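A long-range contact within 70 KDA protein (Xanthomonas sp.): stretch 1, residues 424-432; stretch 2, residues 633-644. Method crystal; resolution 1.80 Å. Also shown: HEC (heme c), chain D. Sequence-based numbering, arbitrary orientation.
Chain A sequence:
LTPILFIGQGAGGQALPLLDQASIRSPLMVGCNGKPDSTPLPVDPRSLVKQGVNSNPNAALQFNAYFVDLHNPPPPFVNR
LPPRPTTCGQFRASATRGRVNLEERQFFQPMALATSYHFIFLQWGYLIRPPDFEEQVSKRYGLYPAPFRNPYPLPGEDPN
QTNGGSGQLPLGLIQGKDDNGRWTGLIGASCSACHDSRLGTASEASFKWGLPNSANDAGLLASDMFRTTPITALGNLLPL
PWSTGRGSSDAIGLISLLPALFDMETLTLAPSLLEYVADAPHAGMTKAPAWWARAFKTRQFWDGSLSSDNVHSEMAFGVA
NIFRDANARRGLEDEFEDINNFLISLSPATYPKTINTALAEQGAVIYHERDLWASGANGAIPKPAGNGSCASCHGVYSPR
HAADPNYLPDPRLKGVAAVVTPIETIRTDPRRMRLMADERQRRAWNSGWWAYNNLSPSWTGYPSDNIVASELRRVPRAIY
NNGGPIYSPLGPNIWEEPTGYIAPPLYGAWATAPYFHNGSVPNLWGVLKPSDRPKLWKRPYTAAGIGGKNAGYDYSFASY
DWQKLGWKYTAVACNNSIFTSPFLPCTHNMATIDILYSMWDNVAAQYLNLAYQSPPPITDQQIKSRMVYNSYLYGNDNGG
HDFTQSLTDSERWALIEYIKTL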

ATOM      1  N   GLU A 424     -16.654  13.353   5.715  1.00 21.48           N
ATOM      2  CA  GLU A 424     -17.581  13.872   6.754  1.00 23.50           C
ATOM      3  C   GLU A 424     -18.314  12.685   7.378  1.00 22.61           C
ATOM      4  O   GLU A 424     -18.897  12.800   8.489  1.00 25.96           O
ATOM      5  N   THR A 425     -18.385  11.575   6.636  1.00 21.72           N
ATOM      6  CA  THR A 425     -18.911  10.338   7.203  1.00 21.42           C
ATOM      7  C   THR A 425     -17.901   9.390   7.794  1.00 21.37           C
ATOM      8  O   THR A 425     -18.064   8.993   8.935  1.00 20.20           O
ATOM      9  N   ILE A 426     -16.782   9.119   7.083  1.00 18.37           N
ATOM     10  CA  ILE A 426     -15.804   8.202   7.663  1.00 19.34           C
ATOM     11  C   ILE A 426     -15.050   8.766   8.854  1.00 19.26           C
ATOM     12  O   ILE A 426     -14.859   8.035   9.822  1.00 20.16           O
ATOM     13  N   ARG A 427     -14.627  10.034   8.767  1.00 20.19           N
ATOM     14  CA  ARG A 427     -14.013  10.792   9.883  1.00 20.89           C
ATOM     15  C   ARG A 427     -12.773  10.123  10.481  1.00 20.47           C
ATOM     16  O   ARG A 427     -12.426  10.359  11.658  1.00 19.27           O
ATOM     17  N   THR A 428     -12.117   9.259   9.703  1.00 16.87           N
ATOM     18  CA  THR A 428     -10.835   8.730  10.191  1.00 17.73           C
ATOM     19  C   THR A 428      -9.794   9.801   9.955  1.00 18.29           C
ATOM     20  O   THR A 428     -10.084  10.869   9.364  1.00 18.74           O
ATOM     21  N   ASP A 429      -8.562   9.539  10.376  1.00 18.49           N
ATOM     22  CA  ASP A 429      -7.529  10.577  10.305  1.00 19.08           C
ATOM     23  C   ASP A 429      -7.506  11.213   8.934  1.00 20.09           C
ATOM     24  O   ASP A 429      -7.326  10.511   7.901  1.00 18.40           O
ATOM     25  N   PRO A 430      -7.663  12.525   8.896  1.00 18.90           N
ATOM     26  CA  PRO A 430      -7.798  13.156   7.572  1.00 19.98           C
ATOM     27  C   PRO A 430      -6.504  13.569   6.902  1.00 17.65           C
ATOM     28  O   PRO A 430      -6.587  14.135   5.827  1.00 20.79           O
ATOM     29  N   ARG A 431      -5.320  13.327   7.470  1.00 18.40           N
ATOM     30  CA  ARG A 431      -4.119  13.944   6.866  1.00 18.05           C
ATOM     31  C   ARG A 431      -3.900  13.354   5.481  1.00 18.06           C
ATOM     32  O   ARG A 431      -3.484  14.077   4.558  1.00 17.75           O
ATOM     33  N   ARG A 432      -4.146  12.044   5.342  1.00 17.19           N
ATOM     34  CA  ARG A 432      -3.828  11.391   4.087  1.00 16.70           C
ATOM     35  C   ARG A 432      -4.714  11.959   2.936  1.00 19.66           C
ATOM     36  O   ARG A 432      -4.272  12.124   1.827  1.00 19.17           O
ATOM     37  N   LEU A 633       0.737  10.877  17.231  1.00 20.40           N
ATOM     38  CA  LEU A 633       1.609  11.452  16.221  1.00 23.06           C
ATOM     39  C   LEU A 633       0.771  11.919  15.032  1.00 21.49           C
ATOM     40  O   LEU A 633      -0.382  11.473  14.840  1.00 22.52           O
ATOM     41  N   TYR A 634       1.344  12.844  14.271  1.00 20.84           N
ATOM     42  CA  TYR A 634       0.703  13.407  13.109  1.00 21.67           C
ATOM     43  C   TYR A 634       0.214  12.279  12.181  1.00 20.47           C
ATOM     44  O   TYR A 634       1.009  11.443  11.778  1.00 21.26           O
ATOM     45  N   GLY A 635      -1.080  12.286  11.852  1.00 18.28           N
ATOM     46  CA  GLY A 635      -1.611  11.404  10.871  1.00 18.53           C
ATOM     47  C   GLY A 635      -2.022  10.093  11.490  1.00 19.59           C
ATOM     48  O   GLY A 635      -2.559   9.252  10.772  1.00 18.76           O
ATOM     49  N   ASN A 636      -1.755   9.893  12.796  1.00 18.39           N
ATOM     50  CA  ASN A 636      -1.868   8.579  13.425  1.00 17.57           C
ATOM     51  C   ASN A 636      -3.185   8.422  14.209  1.00 16.71           C
ATOM     52  O   ASN A 636      -3.351   7.403  14.872  1.00 15.85           O
ATOM     53  N   ASP A 637      -4.107   9.381  14.130  1.00 18.50           N
ATOM     54  CA  ASP A 637      -5.312   9.328  14.996  1.00 19.73           C
ATOM     55  C   ASP A 637      -6.062   8.011  14.761  1.00 18.93           C
ATOM     56  O   ASP A 637      -6.056   7.469  13.639  1.00 18.29           O
ATOM     57  N   ASN A 638      -6.737   7.499  15.816  1.00 18.93           N
ATOM     58  CA  ASN A 638      -7.369   6.208  15.726  1.00 18.96           C
ATOM     59  C   ASN A 638      -8.881   6.397  15.729  1.00 18.60           C
ATOM     60  O   ASN A 638      -9.598   5.438  15.935  1.00 19.06           O
ATOM     61  N   GLY A 639      -9.337   7.625  15.491  1.00 19.55           N
ATOM     62  CA  GLY A 639     -10.796   7.966  15.634  1.00 18.20           C
ATOM     63  C   GLY A 639     -11.494   7.690  14.340  1.00 18.73           C
ATOM     64  O   GLY A 639     -10.850   7.376  13.332  1.00 19.57           O
ATOM     65  N   GLY A 640     -12.821   7.828  14.316  1.00 19.52           N
ATOM     66  CA  GLY A 640     -13.521   7.624  13.045  1.00 20.50           C
ATOM     67  C   GLY A 640     -14.180   6.263  12.865  1.00 20.77           C
ATOM     68  O   GLY A 640     -14.109   5.380  13.738  1.00 20.25           O
ATOM     69  N   HIS A 641     -14.885   6.093  11.743  1.00 19.60           N
ATOM     70  CA  HIS A 641     -15.644   4.893  11.526  1.00 18.72           C
ATOM     71  C   HIS A 641     -16.447   4.607  12.811  1.00 19.99           C
ATOM     72  O   HIS A 641     -16.578   3.466  13.244  1.00 18.13           O
ATOM     73  N   ASP A 642     -16.987   5.658  13.386  1.00 20.42           N
ATOM     74  CA  ASP A 642     -17.642   5.622  14.695  1.00 23.37           C
ATOM     75  C   ASP A 642     -19.075   5.208  14.661  1.00 23.85           C
ATOM     76  O   ASP A 642     -19.663   4.960  15.746  1.00 23.43           O
ATOM     77  N   PHE A 643     -19.657   5.148  13.464  1.00 22.60           N
ATOM     78  CA  PHE A 643     -21.046   4.665  13.308  1.00 21.91           C
ATOM     79  C   PHE A 643     -21.224   3.228  13.788  1.00 23.26           C
ATOM     80  O   PHE A 643     -22.320   2.793  14.006  1.00 23.20           O
ATOM     81  N   THR A 644     -20.144   2.476  13.947  1.00 20.35           N
ATOM     82  CA  THR A 644     -20.254   1.162  14.579  1.00 21.30           C
ATOM     83  C   THR A 644     -20.640   1.155  16.094  1.00 22.59           C
ATOM     84  O   THR A 644     -20.983   0.116  16.662  1.00 22.77           O
TER

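When two loops far apart in sequence pack together, every backbone amide and carbonyl drawn away from bulk solvent is best given a partner. The contact between residues 424-432 and 633-644 of this 70 kDa protein illustrates how main chain, side chains and ordered waters share that task over 616 Å² of buried surface, beside a heme that engages two side chains.

The two direct hydrogen bonds across the contact both use backbone amides of the second stretch as donors. His641 N meets Ile426 O at 2.7 Å in an almost perfectly linear arrangement, satisfying a carbonyl in the last helical residue of the first stretch. Asp637 N donates to Asp429 OD2 at 2.9 Å. Asp429, whose CA-to-CB bond points toward the partner, adopts a t rotamer that lets its carboxylate serve both sides: while OD2 reaches across, OD1 accepts from Arg431 N at 2.9 Å within its own stretch. Asp637, likewise t and directed toward the other stretch, accepts from Gly639 N through OD2 at 2.8 Å.

Charged ends complete the polar network. Arg427 follows the helix with positive phi, and its m side chain starts sideways before its end swings in, where NH2 forms a 3.0 Å salt bridge with Asp642 OD2. Asp642 OD2 also accepts a weak hydrogen bond from Gly640 N at 3.1 Å. Arg431, m at both chi1 and chi2, instead lies against the t side chain of Tyr634: its CG sits 4.0 Å from the centroid of the Tyr634 ring, over the face, and its NE approaches Tyr634 CE2 at 3.3 Å. The tyrosine OH is satisfied elsewhere in the structure.

Four waters extend the network. Water 1 donates to Thr425 O (3.0 Å) and accepts from Asp642 N (2.9 Å). Water 2 donates both to Arg427 O at 3.1 Å and to Asp637 OD2 at 2.7 Å. Water 3 accepts from Asp429 N at 2.9 Å and donates to Asp637 O at 3.0 Å and Gly639 O at 2.7 Å; Gly639 O also receives a CA-H...O contact from Thr428 CA, at 3.4 Å. Water 4 accepts from Arg431 NE (3.0 Å) and Gly635 N (2.7 Å), joining the stretches beside the tyrosine.

Close approach here depends on glycine. An ideal CB on Gly640 would point toward the first stretch and lie 2.5 Å from Arg427 O and 2.6 Å from Thr428 CA, both clashes.

Heme c finishes the assembly. The t side chain of His641 binds HEC FE through NE2 at 2.0 Å, and Thr428, in p, donates from OG1 to HEC O1D at 2.8 Å. Apolar packing fills in around these bonds: Ile426, t then p, brings CD1 to 3.6 Å from His641 CD2, at the imidazole edge, and to 4.1 Å from Phe643 CZ. The p side chain of Phe643 also places CE1 3.4 Å from HEC C1C, so both stretches line the cofactor.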

ATOM      1  CB  GLU A 424     -18.609  14.831   6.111  1.00 24.87           C
ATOM      2  CG  GLU A 424     -17.958  16.076   5.576  1.00 28.74           C
ATOM      3  CD  GLU A 424     -17.360  15.951   4.144  1.00 33.21           C
ATOM      4  OE1 GLU A 424     -17.352  14.844   3.493  1.00 24.18           O
ATOM      5  OE2 GLU A 424     -16.885  17.041   3.659  1.00 40.47           O
ATOM      6  CB  THR A 425     -20.143   9.664   6.464  1.00 23.62           C
ATOM      7  OG1 THR A 425     -20.016   8.224   6.368  1.00 28.32           O
ATOM      8  CG2 THR A 425     -20.521  10.245   5.244  1.00 20.97           C
ATOM      9  CB  ILE A 426     -14.832   7.611   6.595  1.00 17.59           C
ATOM     10  CG1 ILE A 426     -13.809   6.615   7.241  1.00 16.35           C
ATOM     11  CG2 ILE A 426     -14.291   8.703   5.677  1.00 16.13           C
ATOM     12  CD1 ILE A 426     -14.591   5.347   7.730  1.00 16.23           C
ATOM     13  CB  ARG A 427     -15.037  11.071  10.958  1.00 23.10           C
ATOM     14  CG  ARG A 427     -16.309  11.649  10.370  1.00 29.61           C
ATOM     15  CD  ARG A 427     -17.001  12.639  11.309  1.00 39.83           C
ATOM     16  NE  ARG A 427     -16.827  12.304  12.727  1.00 50.65           N
ATOM     17  CZ  ARG A 427     -17.383  11.246  13.326  1.00 57.23           C
ATOM     18  NH1 ARG A 427     -18.129  10.409  12.622  1.00 54.20           N
ATOM     19  NH2 ARG A 427     -17.170  11.023  14.613  1.00 61.36           N
ATOM     20  CB  THR A 428     -10.435   7.493   9.398  1.00 17.34           C
ATOM     21  OG1 THR A 428     -10.765   7.737   8.028  1.00 16.89           O
ATOM     22  CG2 THR A 428     -11.208   6.267   9.913  1.00 17.50           C
ATOM     23  CB  ASP A 429      -6.152  10.033  10.653  1.00 19.33           C
ATOM     24  CG  ASP A 429      -5.165  11.132  10.881  1.00 20.27           C
ATOM     25  OD1 ASP A 429      -4.821  11.836   9.910  1.00 21.46           O
ATOM     26  OD2 ASP A 429      -4.774  11.336  12.040  1.00 18.19           O
ATOM     27  CB  PRO A 430      -8.557  14.434   7.882  1.00 20.41           C
ATOM     28  CG  PRO A 430      -8.064  14.795   9.260  1.00 22.05           C
ATOM     29  CD  PRO A 430      -7.880  13.495  10.005  1.00 21.32           C
ATOM     30  CB  ARG A 431      -2.815  13.699   7.631  1.00 17.68           C
ATOM     31  CG  ARG A 431      -2.776  14.221   9.065  1.00 21.23           C
ATOM     32  CD  ARG A 431      -3.089  15.727   9.068  1.00 25.01           C
ATOM     33  NE  ARG A 431      -2.880  16.280  10.408  1.00 29.77           N
ATOM     34  CZ  ARG A 431      -2.883  17.576  10.719  1.00 32.10           C
ATOM     35  NH1 ARG A 431      -3.067  18.491   9.773  1.00 30.80           N
ATOM     36  NH2 ARG A 431      -2.675  17.942  11.997  1.00 32.26           N
ATOM     37  CB  ARG A 432      -4.097   9.874   4.216  1.00 15.67           C
ATOM     38  CG  ARG A 432      -4.176   9.091   2.880  1.00 15.84           C
ATOM     39  CD  ARG A 432      -2.849   9.247   2.085  1.00 16.66           C
ATOM     40  NE  ARG A 432      -2.956   8.471   0.860  1.00 15.83           N
ATOM     41  CZ  ARG A 432      -3.610   8.888  -0.229  1.00 18.00           C
ATOM     42  NH1 ARG A 432      -4.092  10.145  -0.282  1.00 19.46           N
ATOM     43  NH2 ARG A 432      -3.722   8.094  -1.298  1.00 17.65           N
ATOM     44  CB  LEU A 633       2.752  10.485  15.796  1.00 19.14           C
ATOM     45  CG  LEU A 633       3.563   9.905  16.975  1.00 20.80           C
ATOM     46  CD1 LEU A 633       4.573   8.942  16.335  1.00 20.31           C
ATOM     47  CD2 LEU A 633       4.272  10.938  17.834  1.00 20.86           C
ATOM     48  CB  TYR A 634       1.742  14.272  12.366  1.00 23.52           C
ATOM     49  CG  TYR A 634       1.248  15.001  11.115  1.00 23.51           C
ATOM     50  CD1 TYR A 634       1.276  14.383   9.851  1.00 23.11           C
ATOM     51  CD2 TYR A 634       0.777  16.316  11.185  1.00 25.20           C
ATOM     52  CE1 TYR A 634       0.875  15.059   8.707  1.00 23.85           C
ATOM     53  CE2 TYR A 634       0.348  16.972  10.035  1.00 24.78           C
ATOM     54  CZ  TYR A 634       0.385  16.339   8.827  1.00 24.07           C
ATOM     55  OH  TYR A 634      -0.026  17.008   7.710  1.00 26.12           O
ATOM     56  CB  ASN A 636      -0.698   8.288  14.423  1.00 17.64           C
ATOM     57  CG  ASN A 636       0.500   7.574  13.748  1.00 16.96           C
ATOM     58  OD1 ASN A 636       0.604   7.490  12.500  1.00 17.98           O
ATOM     59  ND2 ASN A 636       1.365   7.003  14.559  1.00 18.56           N
ATOM     60  CB  ASP A 637      -6.254  10.536  14.720  1.00 20.94           C
ATOM     61  CG  ASP A 637      -7.441  10.556  15.646  1.00 24.05           C
ATOM     62  OD1 ASP A 637      -7.193  10.827  16.800  1.00 27.47           O
ATOM     63  OD2 ASP A 637      -8.602  10.295  15.237  1.00 25.95           O
ATOM     64  CB  ASN A 638      -6.934   5.286  16.888  1.00 18.91           C
ATOM     65  CG  ASN A 638      -7.407   5.801  18.237  1.00 19.76           C
ATOM     66  OD1 ASN A 638      -7.694   6.983  18.358  1.00 21.04           O
ATOM     67  ND2 ASN A 638      -7.508   4.931  19.230  1.00 19.23           N
ATOM     68  CB  HIS A 641     -14.650   3.760  11.210  1.00 17.68           C
ATOM     69  CG  HIS A 641     -15.276   2.558  10.572  1.00 19.90           C
ATOM     70  ND1 HIS A 641     -15.956   1.627  11.270  1.00 19.38           N
ATOM     71  CD2 HIS A 641     -15.263   2.131   9.255  1.00 19.09           C
ATOM     72  CE1 HIS A 641     -16.326   0.642  10.424  1.00 19.60           C
ATOM     73  NE2 HIS A 641     -15.904   0.967   9.204  1.00 19.81           N
ATOM     74  CB  ASP A 642     -17.609   7.018  15.322  1.00 26.30           C
ATOM     75  CG  ASP A 642     -16.251   7.431  15.688  1.00 30.76           C
ATOM     76  OD1 ASP A 642     -15.677   6.774  16.575  1.00 34.96           O
ATOM     77  OD2 ASP A 642     -15.735   8.424  15.117  1.00 36.42           O
ATOM     78  CB  PHE A 643     -21.501   4.771  11.874  1.00 22.01           C
ATOM     79  CG  PHE A 643     -20.388   4.500  10.868  1.00 20.25           C
ATOM     80  CD1 PHE A 643     -19.953   3.187  10.613  1.00 20.72           C
ATOM     81  CD2 PHE A 643     -19.812   5.558  10.207  1.00 19.39           C
ATOM     82  CE1 PHE A 643     -18.892   2.949   9.696  1.00 22.01           C
ATOM     83  CE2 PHE A 643     -18.691   5.348   9.313  1.00 20.51           C
ATOM     84  CZ  PHE A 643     -18.296   4.055   9.039  1.00 18.49           C
ATOM     85  CB  THR A 644     -18.980   0.397  14.374  1.00 20.86           C
ATOM     86  OG1 THR A 644     -17.893   1.152  14.923  1.00 22.47           O
ATOM     87  CG2 THR A 644     -18.722   0.236  12.892  1.00 20.15           C
TER
HETATM   88 FE   HEC D 701     -16.000  -0.014   7.487  1.00 18.49          FE
HETATM   89  CHA HEC D 701     -12.592   0.532   7.318  1.00 16.76           C
HETATM   90  CHB HEC D 701     -15.493  -3.292   8.795  1.00 17.69           C
HETATM   91  CHC HEC D 701     -19.332  -0.391   8.142  1.00 18.35           C
HETATM   92  CHD HEC D 701     -16.544   2.554   5.305  1.00 17.68           C
HETATM   93  NA  HEC D 701     -14.381  -1.173   7.845  1.00 18.57           N
HETATM   94  C1A HEC D 701     -13.036  -0.728   7.868  1.00 18.22           C
HETATM   95  C2A HEC D 701     -12.138  -1.761   8.379  1.00 17.18           C
HETATM   96  C3A HEC D 701     -12.992  -2.886   8.800  1.00 18.27           C
HETATM   97  C4A HEC D 701     -14.349  -2.459   8.528  1.00 18.09           C
HETATM   98  CMA HEC D 701     -12.505  -4.199   9.372  1.00 16.76           C
HETATM   99  CAA HEC D 701     -10.611  -1.758   8.376  1.00 17.16           C
HETATM  100  CBA HEC D 701     -10.304  -2.232   6.908  1.00 16.35           C
HETATM  101  CGA HEC D 701      -8.809  -2.075   6.590  1.00 16.37           C
HETATM  102  O1A HEC D 701      -8.105  -1.481   7.447  1.00 15.45           O
HETATM  103  O2A HEC D 701      -8.241  -2.550   5.539  1.00 16.75           O
HETATM  104  NB  HEC D 701     -17.180  -1.604   8.349  1.00 19.52           N
HETATM  105  C1B HEC D 701     -16.870  -2.817   8.803  1.00 18.30           C
HETATM  106  C2B HEC D 701     -17.982  -3.626   9.312  1.00 19.50           C
HETATM  107  C3B HEC D 701     -19.136  -2.725   9.128  1.00 18.74           C
HETATM  108  C4B HEC D 701     -18.531  -1.541   8.539  1.00 19.13           C
HETATM  109  CMB HEC D 701     -17.905  -5.030   9.865  1.00 19.00           C
HETATM  110  CAB HEC D 701     -20.585  -2.949   9.504  1.00 19.89           C
HETATM  111  CBB HEC D 701     -20.807  -3.022  10.883  1.00 18.72           C
HETATM  112  NC  HEC D 701     -17.611   0.789   6.760  1.00 19.01           N
HETATM  113  C1C HEC D 701     -18.944   0.656   7.242  1.00 19.09           C
HETATM  114  C2C HEC D 701     -19.893   1.628   6.713  1.00 19.58           C
HETATM  115  C3C HEC D 701     -19.079   2.476   5.879  1.00 18.96           C
HETATM  116  C4C HEC D 701     -17.675   1.995   6.005  1.00 19.54           C
HETATM  117  CMC HEC D 701     -21.388   1.726   6.975  1.00 18.53           C
HETATM  118  CAC HEC D 701     -19.600   3.656   5.114  1.00 22.14           C
HETATM  119  CBC HEC D 701     -20.325   4.662   5.640  1.00 21.32           C
HETATM  120  ND  HEC D 701     -14.827   1.211   6.460  1.00 17.43           N
HETATM  121  C1D HEC D 701     -15.158   2.238   5.685  1.00 17.12           C
HETATM  122  C2D HEC D 701     -14.086   3.055   5.133  1.00 17.15           C
HETATM  123  C3D HEC D 701     -12.909   2.475   5.735  1.00 16.67           C
HETATM  124  C4D HEC D 701     -13.469   1.391   6.536  1.00 17.49           C
HETATM  125  CMD HEC D 701     -14.179   4.233   4.196  1.00 16.40           C
HETATM  126  CAD HEC D 701     -11.474   2.906   5.534  1.00 16.40           C
HETATM  127  CBD HEC D 701     -11.166   3.814   6.735  1.00 16.60           C
HETATM  128  CGD HEC D 701      -9.741   4.315   6.733  1.00 15.52           C
HETATM  129  O1D HEC D 701      -9.473   5.521   6.806  1.00 18.01           O
HETATM  130  O2D HEC D 701      -8.896   3.452   6.614  1.00 14.23           O
HETATM  131  O   HOH W   1     -17.594   7.967  11.736  1.00 22.18           O
HETATM  132  O   HOH W   2      -9.709  11.103  12.913  1.00 32.97           O
HETATM  133  O   HOH W   3      -8.489   7.135  11.981  1.00 19.01           O
HETATM  134  O   HOH W   4      -2.846  14.248  12.591  1.00 34.71           O